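PDB 4UOP: lipoteichoic acid primase from Listeria monocytogenes, which belongs to the lipoteichoic acid enzymes with a sulfatase-like extracellular catalytic domain and binds a magnesium ion. Local coordinates for residues 65-69 with 220-224; 281-286 with 314-320. All coordinates share one frame; numbering follows the deposited sequence.

Contacts 1 and 2 meet at one magnesium ion, and their centres lie about 10 Å apart. Contact 1 brings Glu66, and contact 2 brings Asp284 and His285. Thr108 from helix 107-117 is the fourth protein ligand, and water 2 is bound as well. The loops carrying these residues leave neighbouring parallel strands, 59-65 and 277-283, of the same sheet. Two probable hydrogen bonds join the contacts directly: Leu65 N to Tyr282 O at 2.8 Å, and Ser67 N to Asp284 OD1 at 2.7 Å. The second leaves Asp284 OD2 to the metal. Residues 220-224 flank the site beyond Glu66, while 314-320 run behind the Asp284-His285 loop.

Contact 1. Residues 65-69 with 220-224; sequences LESFQ and SVSSH. With MG (magnesium ion), chain J.
Ser220 meets Glu66 through its hydroxyl. Glu66 N donates to Ser220 OG in a nearly straight bond, 2.9 Å and 171° at the hydrogen. The serine carbonyl works too: water 1 lies within hydrogen-bonding distance of both Ser220 O and Glu66 OE1, the latter at 2.6 Å. Val221 brings its CA beside Glu66 CB and opens a type I turn, closed by the bond from His224 N to Val221 O. This turn presents Ser223. Its OG donates to Glu66 O at 2.7 Å, slightly tilted from the carbonyl plane, and also lies at the edge of the Phe68 ring, 3.6 Å from CE1. His224 then passes Glu66, its CA close to Glu66 CG. Ring and carboxylate planes are 59° apart, and His224 CD2 lies 3.5 Å from Glu66 OE1. The Glu66 side chain starts anti to its own N (chi1 177°), then bends at chi2 to bring both oxygens to the magnesium, OE1 at 2.4 Å and OE2 at 2.2 Å. Ser67 OG donates to Glu66 OE2, on its anti lone pair, at 2.7 Å. Bidentate here, this metal ligand at the C-terminal end of a parallel strand is consistent with the sulfatase-like alpha/beta fold.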
loop_
_atom_site.group_PDB
_atom_site.type_symbol
_atom_site.label_atom_id
_atom_site.label_comp_id
_atom_site.label_asym_id
_atom_site.label_seq_id
_atom_site.Cartn_x
_atom_site.Cartn_y
_atom_site.Cartn_z
ATOM N N LEU B 65 1.378 21.419 6.021
ATOM C CA LEU B 65 0.178 21.951 5.361
ATOM C C LEU B 65 -0.487 20.888 4.489
ATOM O O LEU B 65 0.068 20.449 3.476
ATOM C CB LEU B 65 0.568 23.163 4.526
ATOM C CG LEU B 65 1.183 24.310 5.324
ATOM C CD1 LEU B 65 1.932 25.238 4.382
ATOM C CD2 LEU B 65 0.119 25.072 6.099
ATOM N N GLU B 66 -1.694 20.489 4.886
ATOM C CA GLU B 66 -2.404 19.401 4.241
ATOM C C GLU B 66 -2.669 19.647 2.748
ATOM O O GLU B 66 -3.301 20.651 2.373
ATOM C CB GLU B 66 -3.738 19.167 4.969
ATOM C CG GLU B 66 -4.592 18.086 4.327
ATOM C CD GLU B 66 -3.883 16.746 4.269
ATOM O OE1 GLU B 66 -3.585 16.182 5.343
ATOM O OE2 GLU B 66 -3.641 16.238 3.154
ATOM N N SER B 67 -2.179 18.737 1.905
ATOM C CA SER B 67 -2.508 18.696 0.472
ATOM C C SER B 67 -2.063 19.914 -0.362
ATOM O O SER B 67 -2.521 20.075 -1.496
ATOM C CB SER B 67 -4.022 18.438 0.281
ATOM O OG SER B 67 -4.351 17.115 0.688
ATOM N N PHE B 68 -1.135 20.721 0.162
ATOM C CA PHE B 68 -0.487 21.783 -0.620
ATOM C C PHE B 68 0.535 21.160 -1.600
ATOM O O PHE B 68 1.367 20.343 -1.186
ATOM C CB PHE B 68 0.250 22.772 0.286
ATOM C CG PHE B 68 -0.613 23.857 0.900
ATOM C CD1 PHE B 68 -1.743 23.547 1.636
ATOM C CD2 PHE B 68 -0.241 25.196 0.802
ATOM C CE1 PHE B 68 -2.506 24.550 2.227
ATOM C CE2 PHE B 68 -0.996 26.203 1.392
ATOM C CZ PHE B 68 -2.118 25.873 2.126
ATOM N N GLN B 69 0.482 21.555 -2.872
ATOM C CA GLN B 69 1.467 21.118 -3.870
ATOM C C GLN B 69 1.992 22.326 -4.621
ATOM O O GLN B 69 1.251 23.268 -4.916
ATOM C CB GLN B 69 0.891 20.075 -4.834
ATOM C CG GLN B 69 -0.330 20.527 -5.623
ATOM C CD GLN B 69 -1.052 19.349 -6.238
ATOM O OE1 GLN B 69 -1.761 18.629 -5.543
ATOM N NE2 GLN B 69 -0.862 19.133 -7.547
ATOM N N SER B 220 -1.853 20.792 9.841
ATOM C CA SER B 220 -3.083 21.434 9.388
ATOM C C SER B 220 -4.074 20.430 8.840
ATOM O O SER B 220 -3.702 19.312 8.632
ATOM C CB SER B 220 -2.794 22.512 8.362
ATOM O OG SER B 220 -2.668 21.973 7.123
ATOM N N VAL B 221 -5.342 20.809 8.690
ATOM C CA VAL B 221 -6.311 19.862 8.216
ATOM C C VAL B 221 -7.423 20.415 7.342
ATOM O O VAL B 221 -8.058 19.686 6.714
ATOM C CB VAL B 221 -6.878 19.009 9.360
ATOM C CG1 VAL B 221 -7.965 19.748 10.061
ATOM C CG2 VAL B 221 -7.392 17.682 8.872
ATOM N N SER B 222 -7.618 21.711 7.368
ATOM C CA SER B 222 -8.774 22.302 6.703
ATOM C C SER B 222 -8.760 22.115 5.182
ATOM O O SER B 222 -9.777 22.165 4.548
ATOM C CB SER B 222 -8.954 23.768 7.075
ATOM O OG SER B 222 -9.308 23.894 8.403
ATOM N N SER B 223 -7.574 21.987 4.626
ATOM C CA SER B 223 -7.438 21.747 3.198
ATOM C C SER B 223 -7.357 20.247 2.829
ATOM O O SER B 223 -6.899 19.890 1.728
ATOM C CB SER B 223 -6.270 22.557 2.628
ATOM O OG SER B 223 -5.085 22.364 3.404
ATOM N N HIS B 224 -7.835 19.372 3.714
ATOM C CA HIS B 224 -7.997 17.943 3.394
ATOM C C HIS B 224 -9.201 17.805 2.454
ATOM O O HIS B 224 -10.171 18.573 2.569
ATOM C CB HIS B 224 -8.272 17.128 4.662
ATOM C CG HIS B 224 -7.949 15.667 4.544
ATOM N ND1 HIS B 224 -8.765 14.762 3.898
ATOM C CD2 HIS B 224 -6.886 14.957 4.993
ATOM C CE1 HIS B 224 -8.228 13.553 3.972
ATOM N NE2 HIS B 224 -7.086 13.646 4.631
HETATM MG MG MG J . -2.473 14.619 3.967
HETATM O O HOH W 1 -3.621 16.645 7.946
HETATM O O HOH W 2 -4.163 13.273 3.475
#

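Contact 2. Residues 281-286 with 314-320. With MG (magnesium ion), chain J.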
loop_
_atom_site.group_PDB
_atom_site.type_symbol
_atom_site.label_atom_id
_atom_site.label_comp_id
_atom_site.label_asym_id
_atom_site.label_seq_id
_atom_site.Cartn_x
_atom_site.Cartn_y
_atom_site.Cartn_z
ATOM N N PHE B 281 7.824 25.457 6.855
ATOM C CA PHE B 281 6.507 25.142 6.323
ATOM C C PHE B 281 6.687 24.207 5.152
ATOM O O PHE B 281 7.512 24.472 4.281
ATOM C CB PHE B 281 5.796 26.395 5.810
ATOM C CG PHE B 281 5.672 27.498 6.816
ATOM C CD1 PHE B 281 5.251 27.239 8.105
ATOM C CD2 PHE B 281 5.939 28.808 6.459
ATOM C CE1 PHE B 281 5.131 28.258 9.034
ATOM C CE2 PHE B 281 5.823 29.839 7.393
ATOM C CZ PHE B 281 5.408 29.563 8.668
ATOM N N TYR B 282 5.903 23.135 5.093
ATOM C CA TYR B 282 5.927 22.251 3.922
ATOM C C TYR B 282 4.569 21.616 3.707
ATOM O O TYR B 282 3.827 21.399 4.663
ATOM C CB TYR B 282 7.012 21.161 4.088
ATOM C CG TYR B 282 6.746 20.196 5.210
ATOM C CD1 TYR B 282 7.077 20.519 6.521
ATOM C CD2 TYR B 282 6.155 18.963 4.969
ATOM C CE1 TYR B 282 6.816 19.651 7.563
ATOM C CE2 TYR B 282 5.891 18.085 6.006
ATOM C CZ TYR B 282 6.219 18.443 7.299
ATOM O OH TYR B 282 5.966 17.623 8.367
ATOM N N GLY B 283 4.244 21.295 2.460
ATOM C CA GLY B 283 3.013 20.540 2.169
ATOM C C GLY B 283 3.263 19.071 2.435
ATOM O O GLY B 283 4.361 18.588 2.161
ATOM N N ASP B 284 2.279 18.340 2.966
ATOM C CA ASP B 284 2.514 16.918 3.221
ATOM C C ASP B 284 2.675 16.083 1.954
ATOM O O ASP B 284 3.561 15.240 1.885
ATOM C CB ASP B 284 1.528 16.286 4.218
ATOM C CG ASP B 284 0.076 16.342 3.786
ATOM O OD1 ASP B 284 -0.273 17.062 2.824
ATOM O OD2 ASP B 284 -0.722 15.619 4.444
ATOM N N HIS B 285 1.833 16.346 0.959
ATOM C CA HIS B 285 1.843 15.617 -0.300
ATOM C C HIS B 285 0.832 16.270 -1.223
ATOM O O HIS B 285 -0.011 17.068 -0.772
ATOM C CB HIS B 285 1.443 14.163 -0.060
ATOM C CG HIS B 285 0.160 14.029 0.682
ATOM N ND1 HIS B 285 -1.064 14.199 0.073
ATOM C CD2 HIS B 285 -0.099 13.823 1.993
ATOM C CE1 HIS B 285 -2.022 14.076 0.969
ATOM N NE2 HIS B 285 -1.463 13.859 2.145
ATOM N N HIS B 286 0.933 15.931 -2.507
ATOM C CA HIS B 286 0.022 16.458 -3.503
ATOM C C HIS B 286 -1.310 15.756 -3.383
ATOM O O HIS B 286 -1.419 14.691 -2.778
ATOM C CB HIS B 286 0.576 16.280 -4.904
ATOM C CG HIS B 286 0.306 14.938 -5.492
ATOM N ND1 HIS B 286 0.943 13.795 -5.061
ATOM C CD2 HIS B 286 -0.538 14.551 -6.476
ATOM C CE1 HIS B 286 0.510 12.762 -5.760
ATOM N NE2 HIS B 286 -0.396 13.194 -6.623
ATOM N N ASP B 314 3.914 16.888 -10.074
ATOM C CA ASP B 314 2.907 16.872 -9.002
ATOM C C ASP B 314 3.470 16.543 -7.637
ATOM O O ASP B 314 2.961 17.009 -6.629
ATOM C CB ASP B 314 1.796 15.856 -9.305
ATOM C CG ASP B 314 0.821 16.342 -10.373
ATOM O OD1 ASP B 314 0.751 17.551 -10.658
ATOM O OD2 ASP B 314 0.090 15.492 -10.891
ATOM N N TYR B 315 4.555 15.778 -7.595
ATOM C CA TYR B 315 5.126 15.389 -6.317
ATOM C C TYR B 315 5.868 16.528 -5.617
ATOM O O TYR B 315 6.288 16.387 -4.481
ATOM C CB TYR B 315 6.041 14.175 -6.499
ATOM C CG TYR B 315 5.315 12.849 -6.558
ATOM C CD1 TYR B 315 4.032 12.752 -7.072
ATOM C CD2 TYR B 315 5.931 11.682 -6.140
ATOM C CE1 TYR B 315 3.371 11.535 -7.153
ATOM C CE2 TYR B 315 5.286 10.457 -6.227
ATOM C CZ TYR B 315 4.005 10.392 -6.740
ATOM O OH TYR B 315 3.334 9.195 -6.848
ATOM N N ARG B 316 6.030 17.667 -6.289
ATOM C CA ARG B 316 6.608 18.817 -5.636
ATOM C C ARG B 316 5.639 19.401 -4.615
ATOM O O ARG B 316 4.460 19.648 -4.926
ATOM C CB ARG B 316 7.010 19.898 -6.645
ATOM C CG ARG B 316 7.905 19.434 -7.800
ATOM C CD ARG B 316 7.643 20.228 -9.080
ATOM N NE ARG B 316 7.949 21.582 -8.864
ATOM C CZ ARG B 316 7.353 22.634 -9.413
ATOM N NH1 ARG B 316 6.365 22.562 -10.303
ATOM N NH2 ARG B 316 7.814 23.793 -9.057
ATOM N N ILE B 317 6.161 19.668 -3.429
ATOM C CA ILE B 317 5.417 20.251 -2.328
ATOM C C ILE B 317 6.112 21.550 -1.963
ATOM O O ILE B 317 7.344 21.656 -2.088
ATOM C CB ILE B 317 5.336 19.312 -1.092
ATOM C CG1 ILE B 317 6.702 18.678 -0.803
ATOM C CG2 ILE B 317 4.320 18.217 -1.355
ATOM C CD1 ILE B 317 6.833 17.953 0.518
ATOM N N PRO B 318 5.354 22.551 -1.494
ATOM C CA PRO B 318 6.072 23.752 -1.076
ATOM C C PRO B 318 6.967 23.492 0.140
ATOM O O PRO B 318 6.672 22.607 0.954
ATOM C CB PRO B 318 4.957 24.734 -0.745
ATOM C CG PRO B 318 3.783 23.858 -0.387
ATOM C CD PRO B 318 3.900 22.665 -1.272
ATOM N N PHE B 319 8.046 24.261 0.226
ATOM C CA PHE B 319 9.006 24.187 1.314
ATOM C C PHE B 319 9.588 25.566 1.561
ATOM O O PHE B 319 10.148 26.178 0.645
ATOM C CB PHE B 319 10.125 23.202 0.994
ATOM C CG PHE B 319 11.172 23.107 2.067
ATOM C CD1 PHE B 319 10.966 22.326 3.189
ATOM C CD2 PHE B 319 12.345 23.842 1.978
ATOM C CE1 PHE B 319 11.924 22.252 4.189
ATOM C CE2 PHE B 319 13.295 23.781 2.977
ATOM C CZ PHE B 319 13.088 22.991 4.087
ATOM N N PHE B 320 9.433 26.054 2.782
ATOM C CA PHE B 320 9.907 27.376 3.182
ATOM C C PHE B 320 10.607 27.254 4.513
ATOM O O PHE B 320 10.119 26.579 5.431
ATOM C CB PHE B 320 8.736 28.367 3.309
ATOM C CG PHE B 320 8.057 28.674 2.012
ATOM C CD1 PHE B 320 7.128 27.801 1.479
ATOM C CD2 PHE B 320 8.351 29.838 1.310
ATOM C CE1 PHE B 320 6.515 28.075 0.263
ATOM C CE2 PHE B 320 7.729 30.127 0.111
ATOM C CZ PHE B 320 6.828 29.232 -0.427
HETATM MG MG MG J . -2.473 14.619 3.967
HETATM O O HOH W 2 -4.163 13.273 3.475
#
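This is an antiparallel strand pairing that continues into loop packing, buried within the main mixed sheet beside the magnesium site. Phe281 and Phe320 form a hydrogen-bonded pair. Phe281 N donates to Phe320 O, and Phe320 N returns the bond to Phe281 O, both at 2.9 Å. Phe281 CD2 reaches Phe320 CB on one face, where Leu89 of helix 84-89 touches both side chains. On the other face Tyr282 CB lies at the edge of the Phe319 ring, 4.2 Å from CD1. The tyrosine ring leads away, and its hydroxyl bonds to Gln64. Gly283 N adds a third backbone bond, to Pro318 O at 3.1 Å.

Past this pairing the first chain turns into the metal loop. Asp284 and His285 follow the end of strand 277-283, which runs parallel to 59-65, as expected for metal ligands in the sulfatase-like fold. Asp284 OD2 binds the magnesium at 2.1 Å and His285 NE2 at 2.2 Å. His285 ND1 donates almost straight to His286 O, which lies in the imidazole plane; ND1 stands above the carbonyl plane of His286. That bond would fix the ring's rotation. Ile317 CG2 packs against His285 CA, 3.7 Å away.

His286 points back to the second segment. Its chi1 of 84° turns one side of the ring to both Asp314 and Tyr315. Asp314 CB makes an off-centre CH-pi contact with the ring, 4.3 Å from its centroid. The Tyr315 ring is tilted 30° from it and slid aside; Tyr315 CE1 still comes 3.4 Å from His286 CE1. Asp314 OD1 is hydrogen-bonded to Thr290 and Asn71.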